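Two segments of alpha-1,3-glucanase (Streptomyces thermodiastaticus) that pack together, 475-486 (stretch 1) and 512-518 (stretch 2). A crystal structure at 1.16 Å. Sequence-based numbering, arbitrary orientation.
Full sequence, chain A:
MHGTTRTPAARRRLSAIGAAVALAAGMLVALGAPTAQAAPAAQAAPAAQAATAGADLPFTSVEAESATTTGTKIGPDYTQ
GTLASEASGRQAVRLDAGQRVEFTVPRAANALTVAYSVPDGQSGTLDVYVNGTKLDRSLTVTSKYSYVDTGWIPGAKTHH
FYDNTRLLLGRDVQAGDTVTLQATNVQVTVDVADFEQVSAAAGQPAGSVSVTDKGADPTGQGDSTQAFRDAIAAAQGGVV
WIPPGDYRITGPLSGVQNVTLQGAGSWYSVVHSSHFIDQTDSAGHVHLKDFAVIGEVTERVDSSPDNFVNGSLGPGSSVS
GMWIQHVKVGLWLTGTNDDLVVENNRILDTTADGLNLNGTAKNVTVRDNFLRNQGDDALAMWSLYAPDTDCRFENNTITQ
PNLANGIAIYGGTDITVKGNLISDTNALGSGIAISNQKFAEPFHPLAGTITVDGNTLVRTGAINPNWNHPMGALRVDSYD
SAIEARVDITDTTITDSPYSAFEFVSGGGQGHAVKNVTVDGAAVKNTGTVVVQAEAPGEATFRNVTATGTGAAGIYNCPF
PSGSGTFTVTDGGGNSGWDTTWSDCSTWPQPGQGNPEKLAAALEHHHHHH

Stretch 1 475-486: RVDSYDSAIEAR
Stretch 2 512-518: HAVKNVT

Stretch 1 leaves a strand at Asp 477 and continues as loop alongside stretch 2, the two running in the same direction: CA atoms of Ala 482 and His 512 lie 4.7 Å apart, those of Ile 483 and Val 514 5.4 Å, and those of Arg 486 and Asn 516 4.9 Å. The backbone is mostly extended, but Ser 478 (-85/57), Tyr 479 (-64/-58) and Asp 480 (-105/-6) wrap the chain around the imidazole of His 512. With chi1 m and chi2 -64°, this ring receives Ser 481 CA over one face, 3.8 Å from its centroid. The p rotamer of Ser 478 directs OG to His 512 O, which it donates to at 2.7 Å. Next along, Ile 483 N donates to Ala 513 O (3.0 Å, 167°).

Val 476 (t) points its CA-to-CB bond toward stretch 2 and sets CG1 4.0 Å from Val 514 CG1 and 4.3 Å from Val 517 CG2, while Ile 483 (m, m) brings CG1 within 4.3 Å of Val 514 CG2. Asn 516 turns the corner at 64/26; its m rotamer permits a weak bond from ND2 to Ile 483 O (3.2 Å). Lys 515 starts p and then extends (t, t, t), bringing NZ 3.3 Å from OE1 of Glu 484 (m, m) in a salt bridge; a water reinforces the pair, its O accepting from Lys 515 NZ at 2.9 Å and donating to Glu 484 OE2 at 2.5 Å.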

# COMPACT_ATOMS: atom_id res chain seq x y z
N ARG A 475 -2.40 12.31 10.31
CA ARG A 475 -2.17 13.74 10.33
C ARG A 475 -3.10 14.50 9.40
O ARG A 475 -3.50 14.00 8.34
CB ARG A 475 -0.71 14.12 10.05
CG ARG A 475 -0.28 14.12 8.61
CD ARG A 475 1.16 14.67 8.50
NE ARG A 475 1.55 14.86 7.11
CZ ARG A 475 2.00 13.89 6.33
NH1 ARG A 475 2.16 12.66 6.80
NH2 ARG A 475 2.31 14.16 5.07
N VAL A 476 -3.46 15.70 9.84
CA VAL A 476 -4.10 16.72 9.02
C VAL A 476 -3.08 17.83 8.86
O VAL A 476 -2.58 18.37 9.86
CB VAL A 476 -5.41 17.23 9.63
CG1 VAL A 476 -6.05 18.27 8.72
CG2 VAL A 476 -6.37 16.07 9.89
N ASP A 477 -2.76 18.18 7.61
CA ASP A 477 -1.57 18.95 7.29
C ASP A 477 -1.96 20.12 6.38
O ASP A 477 -2.17 19.94 5.18
CB ASP A 477 -0.56 18.02 6.63
CG ASP A 477 0.83 18.62 6.51
OD1 ASP A 477 0.98 19.86 6.61
OD2 ASP A 477 1.77 17.82 6.28
N SER A 478 -2.02 21.32 6.94
CA SER A 478 -2.37 22.53 6.19
C SER A 478 -1.14 23.12 5.50
O SER A 478 -0.78 24.29 5.67
CB SER A 478 -2.99 23.54 7.14
OG SER A 478 -2.09 23.77 8.22
N TYR A 479 -0.49 22.29 4.68
CA TYR A 479 0.88 22.58 4.26
C TYR A 479 0.97 23.87 3.44
O TYR A 479 1.71 24.79 3.80
CB TYR A 479 1.45 21.37 3.50
CG TYR A 479 2.94 21.41 3.28
CD1 TYR A 479 3.52 22.32 2.40
CD2 TYR A 479 3.78 20.51 3.93
CE1 TYR A 479 4.88 22.36 2.20
CE2 TYR A 479 5.15 20.53 3.72
CZ TYR A 479 5.69 21.46 2.85
OH TYR A 479 7.05 21.51 2.63
N ASP A 480 0.25 23.94 2.32
CA ASP A 480 0.30 25.13 1.48
C ASP A 480 -0.93 26.01 1.59
O ASP A 480 -0.93 27.11 1.01
CB ASP A 480 0.56 24.75 0.01
CG ASP A 480 1.99 24.28 -0.22
OD1 ASP A 480 2.92 25.08 0.02
OD2 ASP A 480 2.18 23.11 -0.60
N SER A 481 -1.95 25.59 2.32
CA SER A 481 -3.14 26.40 2.53
C SER A 481 -3.92 25.84 3.70
O SER A 481 -3.77 24.68 4.08
CB SER A 481 -4.01 26.48 1.27
OG SER A 481 -4.54 25.21 0.93
N ALA A 482 -4.76 26.69 4.29
CA ALA A 482 -5.58 26.32 5.43
C ALA A 482 -6.62 25.27 5.05
O ALA A 482 -7.02 25.15 3.89
CB ALA A 482 -6.28 27.55 5.98
N ILE A 483 -7.06 24.51 6.05
CA ILE A 483 -8.08 23.48 5.83
C ILE A 483 -9.43 24.18 5.66
O ILE A 483 -10.01 24.66 6.64
CB ILE A 483 -8.11 22.47 6.98
CG1 ILE A 483 -6.71 21.91 7.28
CG2 ILE A 483 -9.12 21.38 6.69
CD1 ILE A 483 -6.08 21.11 6.16
N GLU A 484 -9.93 24.22 4.43
CA GLU A 484 -11.22 24.83 4.15
C GLU A 484 -12.33 23.80 3.97
O GLU A 484 -13.50 24.19 3.84
CB GLU A 484 -11.14 25.75 2.92
CG GLU A 484 -10.00 26.75 2.97
CD GLU A 484 -10.16 27.82 4.04
OE1 GLU A 484 -11.21 27.86 4.72
OE2 GLU A 484 -9.23 28.64 4.20
N ALA A 485 -11.99 22.52 3.96
CA ALA A 485 -12.97 21.46 4.03
C ALA A 485 -13.31 21.19 5.49
O ALA A 485 -12.60 21.60 6.41
CB ALA A 485 -12.39 20.18 3.41
N ARG A 486 -14.42 20.49 5.70
CA ARG A 486 -14.68 19.84 6.97
C ARG A 486 -13.99 18.48 6.96
O ARG A 486 -14.09 17.74 5.98
CB ARG A 486 -16.20 19.66 7.11
CG ARG A 486 -16.68 18.90 8.31
CD ARG A 486 -18.17 18.62 8.13
NE ARG A 486 -18.76 17.93 9.26
CZ ARG A 486 -19.63 18.48 10.09
NH1 ARG A 486 -20.01 19.74 9.92
NH2 ARG A 486 -20.13 17.77 11.10
N HIS A 512 -0.56 27.98 8.27
CA HIS A 512 -1.95 27.94 7.87
C HIS A 512 -2.77 27.15 8.88
O HIS A 512 -2.30 26.16 9.45
CB HIS A 512 -2.10 27.28 6.50
CG HIS A 512 -1.28 27.92 5.43
ND1 HIS A 512 -1.48 29.22 5.01
CD2 HIS A 512 -0.25 27.44 4.69
CE1 HIS A 512 -0.61 29.51 4.06
NE2 HIS A 512 0.15 28.45 3.85
N ALA A 513 -4.02 27.57 9.09
CA ALA A 513 -4.84 26.97 10.13
C ALA A 513 -5.27 25.55 9.77
O ALA A 513 -5.67 25.25 8.64
CB ALA A 513 -6.09 27.82 10.37
N VAL A 514 -5.18 24.66 10.76
CA VAL A 514 -5.91 23.41 10.76
C VAL A 514 -7.18 23.68 11.55
O VAL A 514 -7.13 23.98 12.74
CB VAL A 514 -5.09 22.27 11.38
CG1 VAL A 514 -5.98 21.04 11.58
CG2 VAL A 514 -3.90 21.93 10.50
N LYS A 515 -8.32 23.62 10.86
CA LYS A 515 -9.60 23.98 11.45
C LYS A 515 -10.66 23.11 10.79
O LYS A 515 -10.39 22.39 9.83
CB LYS A 515 -9.90 25.46 11.22
CG LYS A 515 -9.72 25.89 9.77
CD LYS A 515 -10.20 27.32 9.55
CE LYS A 515 -10.04 27.72 8.08
NZ LYS A 515 -10.79 28.96 7.76
N ASN A 516 -11.89 23.18 11.32
CA ASN A 516 -13.01 22.39 10.81
C ASN A 516 -12.77 20.90 10.98
O ASN A 516 -13.32 20.08 10.24
CB ASN A 516 -13.36 22.72 9.36
CG ASN A 516 -13.48 24.21 9.11
OD1 ASN A 516 -14.16 24.91 9.85
ND2 ASN A 516 -12.83 24.69 8.05
N VAL A 517 -11.96 20.53 11.97
CA VAL A 517 -11.61 19.14 12.23
C VAL A 517 -12.38 18.65 13.44
O VAL A 517 -12.38 19.31 14.49
CB VAL A 517 -10.10 18.99 12.47
CG1 VAL A 517 -9.76 17.56 12.94
CG2 VAL A 517 -9.32 19.34 11.22
N THR A 518 -13.03 17.50 13.30
CA THR A 518 -13.66 16.81 14.41
C THR A 518 -13.10 15.40 14.49
O THR A 518 -13.09 14.68 13.49
CB THR A 518 -15.18 16.73 14.21
OG1 THR A 518 -15.71 18.05 14.09
CG2 THR A 518 -15.84 16.03 15.40
O HOH W 1 -9.26 30.47 5.87